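PDB 4MNN: glutaredoxin related protein from Sulfolobus solfataricus, which probably acts as an atypical protein disulfide oxidoreductase, exchanging thiols and disulfides through a thioredoxin-like fold. Local coordinates for residues I19-C24 against N35-E40; N12-G17 against S77-S82; G101-F106 against I156-K161. All blocks are in the same frame, centred on the assembly; numbering follows the deposited sequence.

Contact 1 of 3, residues I19-C24 against N35-E40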
# COMPACT_ATOMS: atom_id res chain seq x y z
N ILE A 19 5.10 11.56 -7.74
CA ILE A 19 4.52 10.29 -7.35
C ILE A 19 3.90 9.75 -8.64
O ILE A 19 3.35 10.52 -9.45
CB ILE A 19 3.40 10.49 -6.28
CG1 ILE A 19 3.96 10.31 -4.88
CG2 ILE A 19 2.27 9.48 -6.51
CD1 ILE A 19 4.18 8.85 -4.46
N THR A 20 4.03 8.44 -8.87
CA THR A 20 3.43 7.82 -10.04
C THR A 20 2.69 6.57 -9.57
O THR A 20 3.25 5.79 -8.81
CB THR A 20 4.48 7.37 -11.07
OG1 THR A 20 5.17 8.51 -11.60
CG2 THR A 20 3.78 6.66 -12.25
N ILE A 21 1.44 6.41 -10.00
CA ILE A 21 0.64 5.24 -9.63
C ILE A 21 0.44 4.38 -10.87
O ILE A 21 0.10 4.92 -11.92
CB ILE A 21 -0.76 5.68 -9.13
CG1 ILE A 21 -0.65 6.25 -7.72
CG2 ILE A 21 -1.76 4.54 -9.21
CD1 ILE A 21 -1.92 6.93 -7.27
N GLN A 22 0.70 3.08 -10.77
CA GLN A 22 0.42 2.20 -11.90
C GLN A 22 -0.74 1.35 -11.40
O GLN A 22 -0.67 0.78 -10.32
CB GLN A 22 1.59 1.28 -12.23
CG GLN A 22 2.87 2.01 -12.56
CD GLN A 22 3.94 1.04 -13.02
OE1 GLN A 22 4.07 -0.04 -12.47
NE2 GLN A 22 4.69 1.42 -14.04
N GLN A 23 -1.79 1.24 -12.19
CA GLN A 23 -2.91 0.46 -11.68
C GLN A 23 -3.64 -0.28 -12.76
O GLN A 23 -3.46 0.04 -13.92
CB GLN A 23 -3.93 1.40 -11.04
CG GLN A 23 -4.65 2.34 -12.05
CD GLN A 23 -5.92 1.71 -12.67
OE1 GLN A 23 -6.64 0.95 -12.00
NE2 GLN A 23 -6.21 2.06 -13.91
N CYS A 24 -4.44 -1.27 -12.38
CA CYS A 24 -5.33 -1.89 -13.34
C CYS A 24 -6.56 -2.38 -12.63
O CYS A 24 -6.55 -2.73 -11.44
CB CYS A 24 -4.68 -3.02 -14.13
SG CYS A 24 -3.81 -4.17 -13.07
N ASN A 35 -6.02 13.68 -12.16
CA ASN A 35 -6.13 15.13 -12.15
C ASN A 35 -5.00 15.69 -11.32
O ASN A 35 -4.63 16.85 -11.48
CB ASN A 35 -7.48 15.61 -11.57
CG ASN A 35 -8.68 15.00 -12.28
OD1 ASN A 35 -8.71 14.87 -13.51
ND2 ASN A 35 -9.69 14.64 -11.51
N TYR A 36 -4.40 14.86 -10.46
CA TYR A 36 -3.34 15.31 -9.57
C TYR A 36 -1.98 14.66 -9.64
O TYR A 36 -0.98 15.30 -9.30
CB TYR A 36 -3.79 15.23 -8.09
CG TYR A 36 -5.17 15.78 -7.88
CD1 TYR A 36 -6.27 14.94 -7.82
CD2 TYR A 36 -5.40 17.15 -7.89
CE1 TYR A 36 -7.56 15.44 -7.80
CE2 TYR A 36 -6.67 17.67 -7.87
CZ TYR A 36 -7.75 16.82 -7.83
OH TYR A 36 -9.03 17.34 -7.85
N VAL A 37 -1.91 13.39 -10.03
CA VAL A 37 -0.63 12.68 -10.11
C VAL A 37 -0.58 11.87 -11.40
O VAL A 37 -1.60 11.71 -12.06
CB VAL A 37 -0.40 11.71 -8.93
CG1 VAL A 37 -0.36 12.48 -7.60
CG2 VAL A 37 -1.54 10.62 -8.90
N ASN A 38 0.60 11.37 -11.75
CA ASN A 38 0.68 10.58 -12.98
C ASN A 38 0.06 9.24 -12.69
O ASN A 38 0.37 8.63 -11.66
CB ASN A 38 2.15 10.36 -13.38
CG ASN A 38 2.89 11.69 -13.61
OD1 ASN A 38 2.37 12.57 -14.28
ND2 ASN A 38 4.09 11.81 -13.08
N VAL A 39 -0.81 8.78 -13.59
CA VAL A 39 -1.44 7.47 -13.44
C VAL A 39 -1.19 6.66 -14.73
O VAL A 39 -1.50 7.12 -15.81
CB VAL A 39 -2.97 7.60 -13.23
CG1 VAL A 39 -3.60 6.21 -13.12
CG2 VAL A 39 -3.27 8.41 -11.95
N GLU A 40 -0.60 5.47 -14.59
CA GLU A 40 -0.37 4.57 -15.72
C GLU A 40 -1.32 3.41 -15.53
O GLU A 40 -1.43 2.88 -14.43
CB GLU A 40 1.06 4.03 -15.69
CG GLU A 40 2.12 5.07 -15.92
CD GLU A 40 3.51 4.48 -15.75
OE1 GLU A 40 3.68 3.25 -15.92
OE2 GLU A 40 4.42 5.27 -15.47
O HOH W 1 2.87 12.96 -10.41

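Contact 2 of 3, residues N12-G17 against S77-S82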
# COMPACT_ATOMS: atom_id res chain seq x y z
N ASN A 12 -4.10 17.48 -4.32
CA ASN A 12 -3.91 18.70 -5.08
C ASN A 12 -2.59 19.41 -4.79
O ASN A 12 -1.99 19.94 -5.70
CB ASN A 12 -5.09 19.67 -4.88
CG ASN A 12 -5.05 20.83 -5.87
OD1 ASN A 12 -4.72 20.64 -7.05
ND2 ASN A 12 -5.40 22.03 -5.40
N ALA A 13 -2.12 19.40 -3.55
CA ALA A 13 -0.86 20.09 -3.23
C ALA A 13 0.35 19.33 -3.79
O ALA A 13 1.21 19.91 -4.48
CB ALA A 13 -0.72 20.25 -1.73
N ILE A 14 0.39 18.03 -3.51
CA ILE A 14 1.51 17.22 -3.94
C ILE A 14 1.62 17.12 -5.45
O ILE A 14 2.42 16.34 -5.96
CB ILE A 14 1.45 15.79 -3.34
CG1 ILE A 14 0.32 15.00 -3.98
CG2 ILE A 14 1.29 15.87 -1.82
CD1 ILE A 14 0.37 13.54 -3.68
N LYS A 15 0.84 17.92 -6.16
CA LYS A 15 0.86 17.92 -7.61
C LYS A 15 2.25 18.23 -8.14
O LYS A 15 2.62 17.82 -9.25
CB LYS A 15 -0.16 18.95 -8.18
CG LYS A 15 0.26 20.43 -8.07
CD LYS A 15 -0.24 21.14 -6.80
CE LYS A 15 -0.05 22.66 -6.82
NZ LYS A 15 -0.74 23.28 -5.62
N LYS A 16 3.03 18.96 -7.35
CA LYS A 16 4.39 19.36 -7.75
C LYS A 16 5.41 18.24 -7.68
O LYS A 16 6.49 18.35 -8.25
CB LYS A 16 4.86 20.54 -6.90
CG LYS A 16 6.35 20.78 -6.93
CD LYS A 16 6.73 21.97 -6.05
CE LYS A 16 8.23 22.11 -5.92
NZ LYS A 16 8.56 23.37 -5.19
N GLY A 17 5.07 17.17 -6.97
CA GLY A 17 5.99 16.04 -6.83
C GLY A 17 6.05 15.14 -8.06
O GLY A 17 5.65 15.55 -9.14
N SER A 77 -0.20 7.85 2.42
CA SER A 77 1.10 7.38 1.99
C SER A 77 1.55 8.14 0.78
O SER A 77 2.74 8.40 0.61
CB SER A 77 1.11 5.87 1.67
OG SER A 77 0.37 5.55 0.49
N LEU A 78 0.62 8.48 -0.11
CA LEU A 78 1.03 9.23 -1.31
C LEU A 78 1.67 10.57 -0.91
O LEU A 78 2.70 10.99 -1.46
CB LEU A 78 -0.20 9.49 -2.17
CG LEU A 78 -0.50 8.53 -3.36
CD1 LEU A 78 0.08 7.19 -3.19
CD2 LEU A 78 -2.00 8.50 -3.63
N VAL A 79 1.02 11.26 0.01
CA VAL A 79 1.52 12.56 0.45
C VAL A 79 2.87 12.41 1.15
O VAL A 79 3.79 13.19 0.90
CB VAL A 79 0.50 13.23 1.39
CG1 VAL A 79 1.07 14.56 1.96
CG2 VAL A 79 -0.81 13.45 0.63
N ARG A 80 3.00 11.42 2.03
CA ARG A 80 4.26 11.23 2.76
C ARG A 80 5.40 10.90 1.82
O ARG A 80 6.50 11.46 1.94
CB ARG A 80 4.12 10.12 3.82
CG ARG A 80 3.18 10.42 4.98
CD ARG A 80 3.64 9.68 6.26
NE ARG A 80 2.84 10.11 7.40
CZ ARG A 80 1.75 9.49 7.84
NH1 ARG A 80 1.33 8.37 7.24
NH2 ARG A 80 1.05 10.02 8.84
N ILE A 81 5.14 10.00 0.87
CA ILE A 81 6.17 9.62 -0.08
C ILE A 81 6.54 10.83 -0.98
O ILE A 81 7.73 11.08 -1.23
CB ILE A 81 5.67 8.42 -0.94
CG1 ILE A 81 5.64 7.16 -0.08
CG2 ILE A 81 6.60 8.17 -2.14
CD1 ILE A 81 4.77 6.05 -0.68
N SER A 82 5.54 11.57 -1.44
CA SER A 82 5.82 12.70 -2.33
C SER A 82 6.61 13.82 -1.64
O SER A 82 7.39 14.53 -2.30
CB SER A 82 4.51 13.26 -2.89
OG SER A 82 4.78 14.24 -3.87
O HOH W 2 3.51 13.71 -6.62
O HOH W 3 5.21 17.29 -4.14

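Contact 3 of 3, residues G101-F106 against I156-K161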
# COMPACT_ATOMS: atom_id res chain seq x y z
N GLY A 101 14.00 -8.07 2.98
CA GLY A 101 13.15 -9.02 2.30
C GLY A 101 11.67 -8.75 2.16
O GLY A 101 11.17 -7.65 2.35
N SER A 102 10.97 -9.81 1.83
CA SER A 102 9.54 -9.72 1.60
C SER A 102 8.75 -9.46 2.87
O SER A 102 9.02 -10.07 3.91
CB SER A 102 9.05 -11.02 0.96
OG SER A 102 7.63 -11.06 0.88
N VAL A 103 7.80 -8.56 2.77
CA VAL A 103 6.88 -8.26 3.86
C VAL A 103 5.52 -8.22 3.18
O VAL A 103 5.28 -7.39 2.30
CB VAL A 103 7.16 -6.87 4.53
CG1 VAL A 103 6.12 -6.61 5.66
CG2 VAL A 103 8.57 -6.84 5.09
N LYS A 104 4.62 -9.15 3.54
CA LYS A 104 3.28 -9.17 2.98
C LYS A 104 2.27 -8.95 4.07
O LYS A 104 2.27 -9.65 5.09
CB LYS A 104 2.97 -10.50 2.31
CG LYS A 104 3.89 -10.74 1.13
CD LYS A 104 3.69 -12.11 0.49
CE LYS A 104 4.63 -12.18 -0.74
NZ LYS A 104 4.32 -13.33 -1.59
N LEU A 105 1.38 -7.99 3.83
CA LEU A 105 0.33 -7.68 4.79
C LEU A 105 -1.01 -8.07 4.17
O LEU A 105 -1.31 -7.65 3.06
CB LEU A 105 0.31 -6.16 5.08
CG LEU A 105 -0.93 -5.73 5.89
CD1 LEU A 105 -0.87 -6.35 7.28
CD2 LEU A 105 -1.00 -4.18 6.02
N PHE A 106 -1.78 -8.90 4.87
CA PHE A 106 -3.11 -9.27 4.43
C PHE A 106 -4.12 -8.45 5.20
O PHE A 106 -4.02 -8.34 6.42
CB PHE A 106 -3.35 -10.76 4.65
CG PHE A 106 -2.49 -11.63 3.73
CD1 PHE A 106 -3.00 -12.08 2.52
CD2 PHE A 106 -1.16 -11.86 4.03
CE1 PHE A 106 -2.19 -12.74 1.61
CE2 PHE A 106 -0.32 -12.52 3.13
CZ PHE A 106 -0.85 -12.96 1.92
N ILE A 156 0.72 -10.24 9.07
CA ILE A 156 1.92 -9.93 8.29
C ILE A 156 2.72 -11.21 8.14
O ILE A 156 2.88 -11.98 9.11
CB ILE A 156 2.84 -8.89 9.01
CG1 ILE A 156 2.05 -7.62 9.36
CG2 ILE A 156 4.01 -8.55 8.11
CD1 ILE A 156 2.84 -6.64 10.33
N ILE A 157 3.19 -11.44 6.93
CA ILE A 157 4.02 -12.60 6.60
C ILE A 157 5.39 -12.06 6.20
O ILE A 157 5.50 -11.21 5.33
CB ILE A 157 3.43 -13.40 5.40
CG1 ILE A 157 2.01 -13.86 5.72
CG2 ILE A 157 4.36 -14.61 5.05
CD1 ILE A 157 1.89 -14.81 6.90
N PHE A 158 6.44 -12.52 6.88
CA PHE A 158 7.79 -12.10 6.54
C PHE A 158 8.56 -13.24 5.82
O PHE A 158 8.45 -14.40 6.23
CB PHE A 158 8.56 -11.74 7.82
CG PHE A 158 7.93 -10.63 8.63
CD1 PHE A 158 7.01 -10.91 9.62
CD2 PHE A 158 8.28 -9.32 8.39
CE1 PHE A 158 6.44 -9.89 10.39
CE2 PHE A 158 7.73 -8.28 9.14
CZ PHE A 158 6.80 -8.56 10.15
N ASN A 159 9.30 -12.89 4.78
CA ASN A 159 10.11 -13.82 4.00
C ASN A 159 9.32 -15.03 3.52
O ASN A 159 9.88 -16.12 3.39
CB ASN A 159 11.34 -14.26 4.82
CG ASN A 159 12.21 -13.08 5.21
OD1 ASN A 159 12.72 -12.37 4.34
ND2 ASN A 159 12.37 -12.85 6.52
N ASP A 160 8.04 -14.80 3.23
CA ASP A 160 7.11 -15.87 2.77
C ASP A 160 7.03 -17.05 3.74
O ASP A 160 6.64 -18.16 3.35
CB ASP A 160 7.53 -16.40 1.39
CG ASP A 160 7.39 -15.36 0.31
OD1 ASP A 160 6.27 -15.15 -0.18
OD2 ASP A 160 8.40 -14.71 -0.04
N LYS A 161 7.33 -16.81 5.00
CA LYS A 161 7.35 -17.88 6.00
C LYS A 161 6.04 -17.95 6.80
O LYS A 161 5.63 -16.96 7.39
CB LYS A 161 8.50 -17.64 6.96
CG LYS A 161 9.22 -18.87 7.49
CD LYS A 161 8.33 -19.76 8.31
CE LYS A 161 9.16 -20.80 9.07
NZ LYS A 161 8.29 -21.59 10.00
O HOH W 4 6.50 -12.43 3.00
O HOH W 5 12.28 -12.50 1.91

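Contact 1 of 3, residues I19-C24 against N35-E40
Ile21 meets Val37, the residue just before strand 38-41, on the side where Ile21 is buried, its CD1 4.1 Å from CG2 of the valine. Beside them, CG2 of Ile19 lies against CG1 of Val37, and Ile21 also packs on Leu78 of helix 71-83. The backbones join firmly: Ile21 N gives a nearly straight bond to Asn38 O at 3.0 Å, Ile21 O accepts Glu40 N at 2.8 Å, and Gln23 N returns to Glu40 O. Toward Ile19 and Val37 the backbones draw apart, and a water bridges Ile19 O and Asn38 N.

The sheet face with Thr20, Gln22, Asn38 and Glu40 is looser and nearer solvent. CG of Gln22 is anti to the carbonyl carbon (chi1 -59°), which starts its chain alongside that of Glu40; NE2 of Gln22 donates to OE1 of Glu40 at 2.8 Å, from above the carboxylate plane, the two flat groups 64° apart. An alanine in place of Gln22 would probably leave OE1 of Glu40 without this amide partner and its carboxylate freer to turn. The two strands belong to the beta-alpha-beta unit with helix 27-33. The chemistry implies a union carried by backbone bonds and aliphatic contacts, one neutral amide steadying a surface carboxylate.

Contact 2 of 3, residues N12-G17 against S77-S82
Ile14 crosses Val79 at about a right angle, its CG2 methyl resting 4.0 Å from CG1 of the valine and equally near CG2, so that one methyl sits against both branches. That methyl lies anti to the carbonyl carbon of Ile14, while CG1 takes the place between the backbone N and the carbonyl carbon (chi1 71°). From there the chain extends and brings CD1 over the helix backbone, 4.1 Å from Leu78 O.

The two segments are the turn that leads from helix 4-11 into strand 19-24, with a short 3-10 piece at 14-16, and the helix 71-83 that packs on the sheet of this thioredoxin-like unit. Strand 19-24 meets the same helix, through Ile19 and Ile21.

Ser82 turns its CB toward the turn, OG anti to its backbone N in the conformer described, and brings OG to 3.7 Å from CB of Ile14. The same OG stands 3.7 Å from Gly17 CA. Polar contact is indirect and holds for that conformer: one water donates to Ile14 O at 2.9 Å and lies 3.1 Å from Ser82 OG, hydrogen-bonded to both, and a second water joins the same two atoms, its link to the carbonyl weak.

Contact 3 of 3, residues G101-F106 against I156-K161
An antiparallel pairing between strands distant in sequence closes one side of the second thioredoxin-like unit: strand 101-107 takes strand 155-158 as the outermost strand of the sheet. Lys104 and Ile157 form the hydrogen-bonded pair, with Lys104 N giving to Ile157 O at 2.9 Å and Ile157 N giving to Lys104 O at 2.7 Å, both donors in the carbonyl plane. Asn159 N adds a bond to Ser102 O just where the chain enters a type I' turn from Phe158 to Lys161.

On one face Val103 lies alongside Ile156, CG1 to CG2 3.8 Å, and also beside Phe158; Leu105 reaches Ile156 obliquely and packs on helix 114-127. Within segment 156-161, CG2 of Ile156 covers one face of the Phe158 ring toward its rim.

The opposite face carries Lys104 and Ile157. CG1 of Ile157 comes to 3.7 Å from CE2 of neighbouring Phe106; the Phe106 ring also meets that of Tyr136. The extended chain of Lys104 brings NZ to 3.0 Å from Asp160 OD1, a salt bridge in which OD1 is approached nearly along its C-O axis; the hydroxyl of Tyr148 hydrogen-bonds both ends. A water gathers Ser102 OG, Ile157 O and Asp160 N, tying the turn back to the strand. Gly101 turns through backbone angles (phi 91°) at which a CB would jam against the preceding carbonyl. Strand 101-107 between parallel strand 131-137 and antiparallel 155-158, with helix 114-127 packed on one face, is the pattern typical of the thioredoxin fold.

Contacts 1 and 2 belong together: their centres are 12 Å apart, both lie in the first thioredoxin-like unit, and contact 1 is nested inside the chain loop that contact 2 closes. They touch directly, with Ile19 of strand 19-24 packing on Ile81 and Ser82 of helix 71-83. Contact 3 comes later in the chain, in the second unit and on the opposite side of the chain's centre, its centre about 26 Å from that of contact 1 and 27 Å from that of contact 2. One mixed sheet nevertheless spans both units: contact 1 includes its outermost strand 38-41, contact 3 the other outermost strand, 155-158. Two thioredoxin-like units are thus fused through a continuous sheet.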